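Local coordinates for putative NADH Oxidase (Clostridium acetobutylicum, PDB 3E10), which binds flavin mononucleotide and, as a nitroreductase-family flavoprotein, probably catalyses NAD(P)H-dependent oxidation and reduction, at residues Ile46-Arg51 with Ala73-Ala78; Ala111-Ala116 with Lys137-Ile142. One frame throughout, in Å; residues are numbered along the deposited sequence.

Interaction 1 (Ile46-Arg51 with Ala73-Ala78); sequences IVLEDR and AIVLLA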
loop_
_atom_site.group_PDB
_atom_site.type_symbol
_atom_site.label_atom_id
_atom_site.label_comp_id
_atom_site.label_asym_id
_atom_site.label_seq_id
_atom_site.Cartn_x
_atom_site.Cartn_y
_atom_site.Cartn_z
ATOM N N ILE B 46 -16.524 0.051 -6.312
ATOM C CA ILE B 46 -17.913 0.523 -6.254
ATOM C C ILE B 46 -17.883 1.890 -5.545
ATOM O O ILE B 46 -17.378 2.024 -4.434
ATOM C CB ILE B 46 -18.851 -0.417 -5.494
ATOM C CG1 ILE B 46 -18.779 -1.842 -6.018
ATOM C CG2 ILE B 46 -20.318 0.107 -5.583
ATOM C CD1 ILE B 46 -19.545 -2.882 -5.154
ATOM N N VAL B 47 -18.413 2.896 -6.226
ATOM C CA VAL B 47 -18.391 4.246 -5.725
ATOM C C VAL B 47 -19.810 4.567 -5.289
ATOM O O VAL B 47 -20.747 4.430 -6.109
ATOM C CB VAL B 47 -17.947 5.221 -6.817
ATOM C CG1 VAL B 47 -18.045 6.660 -6.319
ATOM C CG2 VAL B 47 -16.515 4.852 -7.309
ATOM N N LEU B 48 -19.978 4.943 -4.020
ATOM C CA LEU B 48 -21.292 5.307 -3.468
ATOM C C LEU B 48 -21.329 6.761 -3.024
ATOM O O LEU B 48 -20.436 7.245 -2.319
ATOM C CB LEU B 48 -21.641 4.452 -2.271
ATOM C CG LEU B 48 -21.781 2.937 -2.440
ATOM C CD1 LEU B 48 -20.388 2.225 -2.404
ATOM C CD2 LEU B 48 -22.722 2.396 -1.378
ATOM N N GLU B 49 -22.393 7.446 -3.448
ATOM C CA GLU B 49 -22.763 8.756 -2.934
ATOM C C GLU B 49 -24.183 8.776 -2.357
ATOM O O GLU B 49 -24.607 9.794 -1.805
ATOM C CB GLU B 49 -22.637 9.816 -4.032
ATOM C CG GLU B 49 -21.208 10.065 -4.476
ATOM C CD GLU B 49 -21.097 11.311 -5.358
ATOM O OE1 GLU B 49 -21.075 12.450 -4.798
ATOM O OE2 GLU B 49 -21.061 11.146 -6.611
ATOM N N ASP B 50 -24.919 7.671 -2.477
ATOM C CA ASP B 50 -26.271 7.617 -1.921
ATOM C C ASP B 50 -26.182 7.480 -0.416
ATOM O O ASP B 50 -25.686 6.487 0.096
ATOM C CB ASP B 50 -27.052 6.451 -2.484
ATOM C CG ASP B 50 -28.457 6.387 -1.927
ATOM O OD1 ASP B 50 -29.291 7.189 -2.387
ATOM O OD2 ASP B 50 -28.714 5.582 -1.014
ATOM N N ARG B 51 -26.691 8.464 0.312
ATOM C CA ARG B 51 -26.465 8.499 1.733
ATOM C C ARG B 51 -27.147 7.324 2.458
ATOM O O ARG B 51 -26.583 6.753 3.385
ATOM C CB ARG B 51 -26.789 9.894 2.280
ATOM C CG ARG B 51 -25.582 10.936 2.075
ATOM C CD ARG B 51 -24.379 10.611 3.035
ATOM N NE ARG B 51 -24.982 10.361 4.324
ATOM C CZ ARG B 51 -24.601 9.481 5.226
ATOM N NH1 ARG B 51 -23.500 8.765 5.114
ATOM N NH2 ARG B 51 -25.329 9.365 6.320
ATOM N N ALA B 73 -18.247 6.865 -0.329
ATOM C CA ALA B 73 -17.563 5.609 0.024
ATOM C C ALA B 73 -17.058 4.943 -1.238
ATOM O O ALA B 73 -17.737 4.977 -2.280
ATOM C CB ALA B 73 -18.520 4.646 0.764
ATOM N N ILE B 74 -15.872 4.339 -1.153
ATOM C CA ILE B 74 -15.322 3.572 -2.279
ATOM C C ILE B 74 -15.047 2.162 -1.763
ATOM O O ILE B 74 -14.238 1.979 -0.844
ATOM C CB ILE B 74 -14.033 4.207 -2.866
ATOM C CG1 ILE B 74 -14.271 5.688 -3.209
ATOM C CG2 ILE B 74 -13.563 3.388 -4.113
ATOM C CD1 ILE B 74 -12.979 6.476 -3.627
ATOM N N VAL B 75 -15.756 1.184 -2.332
ATOM C CA VAL B 75 -15.513 -0.221 -2.009
ATOM C C VAL B 75 -14.457 -0.764 -2.978
ATOM O O VAL B 75 -14.641 -0.696 -4.180
ATOM C CB VAL B 75 -16.802 -1.058 -2.071
ATOM C CG1 VAL B 75 -16.565 -2.522 -1.587
ATOM C CG2 VAL B 75 -17.936 -0.415 -1.259
ATOM N N LEU B 76 -13.369 -1.308 -2.428
ATOM C CA LEU B 76 -12.282 -1.892 -3.208
ATOM C C LEU B 76 -12.506 -3.399 -3.232
ATOM O O LEU B 76 -12.680 -4.021 -2.195
ATOM C CB LEU B 76 -10.921 -1.581 -2.570
ATOM C CG LEU B 76 -10.281 -0.254 -2.987
ATOM C CD1 LEU B 76 -11.087 0.925 -2.521
ATOM C CD2 LEU B 76 -8.839 -0.174 -2.465
ATOM N N LEU B 77 -12.441 -3.953 -4.446
ATOM C CA LEU B 77 -12.669 -5.348 -4.711
ATOM C C LEU B 77 -11.587 -5.858 -5.642
ATOM O O LEU B 77 -11.021 -5.072 -6.384
ATOM C CB LEU B 77 -14.032 -5.523 -5.405
ATOM C CG LEU B 77 -15.284 -4.771 -4.894
ATOM C CD1 LEU B 77 -16.346 -4.744 -6.030
ATOM C CD2 LEU B 77 -15.842 -5.511 -3.769
ATOM N N ALA B 78 -11.355 -7.169 -5.634
ATOM C CA ALA B 78 -10.442 -7.782 -6.581
ATOM C C ALA B 78 -11.148 -8.890 -7.329
ATOM O O ALA B 78 -11.939 -9.618 -6.753
ATOM C CB ALA B 78 -9.222 -8.367 -5.861
#
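Ile46 and Val75 face each other as a hydrogen-bonded pair between two antiparallel strands, and both backbone bonds of the pair are made: Ile46 N gives to Val75 O at 2.9 Å and Val75 N gives to Ile46 O at 2.8 Å. Two residues on, Leu48 and Ala73 repeat the pattern, with Leu48 N reaching Ala73 O at 2.8 Å in an almost straight bond (177° at the hydrogen) and Ala73 N returning to Leu48 O. Between these pairs sits the non-hydrogen-bonded pair Val47 and Ile74, where the CA of Ile74 lies 3.4 Å from Ile46 O as a CA-H...O contact.

The tight part is the face carrying Ile46, Leu48, Ala73, Val75 and Leu77. With chi1 at -53°, Ile46 CG1 swings away from its own carbonyl carbon and meets Leu77 CD1 at 3.8 Å; Ile46 CD1 touches the same methyl. Leu48 CD1 makes the same kind of diagonal step, packing against Val75 CG2 at 3.8 Å. The face of Val47 and Ile74 is looser across the strands; these two side chains pack on helix 21-32, and Val47 also on Ile163 of the second subunit. Past Leu48 the chains part: Glu49, partly exposed, salt-bridges Lys21, and the carboxylate of Asp50 N-caps the next helix through Asn53 N.

Helix 51-57 covers the Leu48 face, its Leu57 lying against Ala73 and Val75, while Leu28 of helix 21-32 packs on Val47 and Ile74 from the opposite face. Strand 43-48 is outermost within its own chain, yet a strand of the second subunit pairs parallel to Ile46 and Val47 and carries the sheet across the dimer interface; on its inner side strand 72-79 is followed by strand 136-145.

Interaction 2 (Ala111-Ala116 with Lys137-Ile142); sequences AVWLGA and KPFCVI. With FMN (flavin mononucleotide), chain L.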
loop_
_atom_site.group_PDB
_atom_site.type_symbol
_atom_site.label_atom_id
_atom_site.label_comp_id
_atom_site.label_asym_id
_atom_site.label_seq_id
_atom_site.Cartn_x
_atom_site.Cartn_y
_atom_site.Cartn_z
ATOM N N ALA B 111 -9.945 10.775 4.731
ATOM C CA ALA B 111 -10.374 9.424 4.437
ATOM C C ALA B 111 -9.869 8.484 5.511
ATOM O O ALA B 111 -8.938 8.787 6.229
ATOM C CB ALA B 111 -9.869 9.014 3.053
ATOM N N VAL B 112 -10.496 7.318 5.590
ATOM C CA VAL B 112 -9.975 6.233 6.408
ATOM C C VAL B 112 -10.214 4.898 5.688
ATOM O O VAL B 112 -11.260 4.661 5.078
ATOM C CB VAL B 112 -10.589 6.227 7.852
ATOM C CG1 VAL B 112 -12.127 6.081 7.808
ATOM C CG2 VAL B 112 -9.962 5.104 8.696
ATOM N N TRP B 113 -9.217 4.026 5.810
ATOM C CA TRP B 113 -9.271 2.635 5.354
ATOM C C TRP B 113 -10.053 1.839 6.373
ATOM O O TRP B 113 -9.696 1.813 7.553
ATOM C CB TRP B 113 -7.830 2.146 5.236
ATOM C CG TRP B 113 -7.530 0.794 4.756
ATOM C CD1 TRP B 113 -8.295 -0.346 4.824
ATOM C CD2 TRP B 113 -6.287 0.401 4.172
ATOM N NE1 TRP B 113 -7.600 -1.409 4.282
ATOM C CE2 TRP B 113 -6.349 -0.982 3.921
ATOM C CE3 TRP B 113 -5.120 1.098 3.846
ATOM C CZ2 TRP B 113 -5.292 -1.676 3.323
ATOM C CZ3 TRP B 113 -4.063 0.416 3.306
ATOM C CH2 TRP B 113 -4.152 -0.965 3.065
ATOM N N LEU B 114 -11.125 1.206 5.899
ATOM C CA LEU B 114 -11.964 0.336 6.722
ATOM C C LEU B 114 -11.707 -1.105 6.287
ATOM O O LEU B 114 -12.171 -1.541 5.232
ATOM C CB LEU B 114 -13.428 0.748 6.587
ATOM C CG LEU B 114 -13.740 2.230 6.903
ATOM C CD1 LEU B 114 -15.227 2.514 6.607
ATOM C CD2 LEU B 114 -13.351 2.642 8.304
ATOM N N GLY B 115 -10.935 -1.833 7.090
ATOM C CA GLY B 115 -10.491 -3.165 6.709
ATOM C C GLY B 115 -11.655 -4.133 6.526
ATOM O O GLY B 115 -12.677 -4.054 7.233
ATOM N N ALA B 116 -11.517 -5.034 5.577
ATOM C CA ALA B 116 -12.498 -6.114 5.374
ATOM C C ALA B 116 -11.802 -7.467 5.256
ATOM O O ALA B 116 -11.768 -8.237 6.224
ATOM C CB ALA B 116 -13.422 -5.803 4.175
ATOM N N LYS B 137 -13.982 -10.379 -5.012
ATOM C CA LYS B 137 -13.617 -10.484 -3.614
ATOM C C LYS B 137 -13.524 -9.129 -2.957
ATOM O O LYS B 137 -12.731 -8.278 -3.397
ATOM C CB LYS B 137 -12.240 -11.136 -3.509
ATOM C CG LYS B 137 -12.248 -12.527 -4.169
ATOM C CD LYS B 137 -10.921 -13.265 -3.978
ATOM C CE LYS B 137 -10.651 -13.671 -2.529
ATOM N NZ LYS B 137 -11.572 -14.755 -2.042
ATOM N N PRO B 138 -14.324 -8.916 -1.907
ATOM C CA PRO B 138 -14.188 -7.663 -1.169
ATOM C C PRO B 138 -12.827 -7.504 -0.515
ATOM O O PRO B 138 -12.284 -8.457 0.030
ATOM C CB PRO B 138 -15.258 -7.762 -0.098
ATOM C CG PRO B 138 -16.216 -8.809 -0.574
ATOM C CD PRO B 138 -15.439 -9.738 -1.389
ATOM N N PHE B 139 -12.277 -6.299 -0.605
ATOM C CA PHE B 139 -10.993 -5.991 0.011
ATOM C C PHE B 139 -11.115 -5.032 1.205
ATOM O O PHE B 139 -10.725 -5.353 2.328
ATOM C CB PHE B 139 -9.983 -5.455 -1.003
ATOM C CG PHE B 139 -8.667 -5.098 -0.358
ATOM C CD1 PHE B 139 -7.826 -6.083 0.110
ATOM C CD2 PHE B 139 -8.312 -3.777 -0.118
ATOM C CE1 PHE B 139 -6.631 -5.766 0.724
ATOM C CE2 PHE B 139 -7.111 -3.460 0.530
ATOM C CZ PHE B 139 -6.281 -4.436 0.943
ATOM N N CYS B 140 -11.672 -3.849 0.965
ATOM C CA CYS B 140 -11.848 -2.863 2.015
ATOM C C CYS B 140 -12.872 -1.844 1.550
ATOM O O CYS B 140 -13.290 -1.854 0.382
ATOM C CB CYS B 140 -10.527 -2.171 2.392
ATOM S SG CYS B 140 -9.955 -0.890 1.245
ATOM N N VAL B 141 -13.260 -0.969 2.458
ATOM C CA VAL B 141 -14.038 0.224 2.108
ATOM C C VAL B 141 -13.235 1.424 2.560
ATOM O O VAL B 141 -12.628 1.395 3.623
ATOM C CB VAL B 141 -15.414 0.229 2.779
ATOM C CG1 VAL B 141 -16.184 1.509 2.429
ATOM C CG2 VAL B 141 -16.227 -1.036 2.447
ATOM N N ILE B 142 -13.219 2.485 1.733
ATOM C CA ILE B 142 -12.621 3.767 2.125
ATOM C C ILE B 142 -13.744 4.809 2.224
ATOM O O ILE B 142 -14.467 5.030 1.255
ATOM C CB ILE B 142 -11.518 4.192 1.156
ATOM C CG1 ILE B 142 -10.362 3.159 1.165
ATOM C CG2 ILE B 142 -10.951 5.584 1.549
ATOM C CD1 ILE B 142 -9.340 3.351 0.142
HETATM N N1 FMN L . -9.582 2.365 10.955
HETATM C C2 FMN L . -10.881 2.239 11.353
HETATM O O2 FMN L . -11.434 3.167 11.960
HETATM N N3 FMN L . -11.568 1.094 11.050
HETATM C C4 FMN L . -10.986 0.003 10.442
HETATM O O4 FMN L . -11.657 -1.024 10.182
HETATM C C4A FMN L . -9.663 0.137 10.020
HETATM N N5 FMN L . -9.066 -0.894 9.346
HETATM C C5A FMN L . -7.764 -0.723 8.879
HETATM C C6 FMN L . -7.172 -1.775 8.187
HETATM C C7 FMN L . -5.866 -1.670 7.696
HETATM C C7M FMN L . -5.273 -2.766 6.892
HETATM C C8 FMN L . -5.172 -0.465 7.891
HETATM C C8M FMN L . -3.841 -0.223 7.174
HETATM C C9 FMN L . -5.784 0.582 8.589
HETATM C C9A FMN L . -7.064 0.466 9.104
HETATM N N10 FMN L . -7.679 1.492 9.829
HETATM C C10 FMN L . -8.991 1.347 10.256
HETATM C "C1'" FMN L . -6.962 2.759 10.041
HETATM C "C2'" FMN L . -5.936 2.598 11.173
HETATM O "O2'" FMN L . -6.550 2.516 12.457
HETATM C "C3'" FMN L . -4.979 3.796 11.161
HETATM O "O3'" FMN L . -4.225 3.739 9.962
HETATM C "C4'" FMN L . -4.036 3.864 12.378
HETATM O "O4'" FMN L . -4.764 4.129 13.573
HETATM C "C5'" FMN L . -2.933 4.912 12.248
HETATM O "O5'" FMN L . -3.472 6.233 12.114
HETATM P P FMN L . -3.199 7.077 10.785
HETATM O O1P FMN L . -1.712 7.101 10.540
HETATM O O2P FMN L . -3.891 6.408 9.643
HETATM O O3P FMN L . -3.742 8.451 11.109
HETATM O O HOH W 1 -8.766 -4.438 4.185
#
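Trp113 stands between Cys140 and the flavin, with Cys140 SG over one face of the indole, 4.2 Å from the centroid of its five-membered ring, and FMN over the other. From CB the side chain runs to CG, anti to the backbone N (chi1 -178°), which lies over the dimethylbenzene part of the isoalloxazine near C7 and C8. CD1 is shared between FMN C6 and Cys140 CB, both at 3.8 Å. NE1, also beside Cys140 CB, gives its hydrogen to a water in the ring plane, and CE2 touches the flavin methyl C7M at 3.6 Å. CD2, CE3, CZ3 and, more distantly, CH2 lie against the other methyl, C8M. At the far rim CZ2 meets C7M and, at 3.8 Å, Phe139 CZ, the two aromatic side chains crossing obliquely.

Strands 110-115 and 136-145 are antiparallel neighbours at the edge of the central sheet of this nitroreductase-family fold, and Phe139 and Cys140, both opposite Leu76 of the next strand, make a classic beta bulge. Leu114 and Val141 form the hydrogen-bonded pair here: Leu114 N to Val141 O at 2.7 Å, the donor close to the carbonyl axis (175°), and Val141 N back to Leu114 O. Beyond it the direct bond from Ala116 N to Phe139 O is weak, at 3.4 Å. The water held by Trp113 NE1 also accepts from Ala116 N and donates to Phe139 O, bridging the strands where they separate; it sits over the centre of the Phe139 ring.

Gly115 N bonds FMN O4 at 3.3 Å, and Gly115 CA lies close to FMN C6. Val112 CG2 and Leu114 CD2 touch the pyrimidine part of the flavin, and Gln91 of the second subunit packs on Trp113 and Phe139.

From the N terminus, strand 43-48 leads into helix 51-57, and the chain returns along strand 72-79, where interaction 1 closes its loop of 21 residues. Helix 89-106 then carries the chain to strand 110-115; helix 120-129 follows, and strand 136-145 closes interaction 2 across a loop of 20. The two contacts are in series, neither nested nor crossed. Their inner strands, 72-79 and 136-145, are neighbours: Leu76 O probably bonds Phe139 N, Ala78 O probably bonds Lys137 N, and Leu77 packs on Pro138. Across the sheet the order 43-48, 72-79, 136-145, 110-115 thus joins the intersubunit edge to the flavin-binding edge.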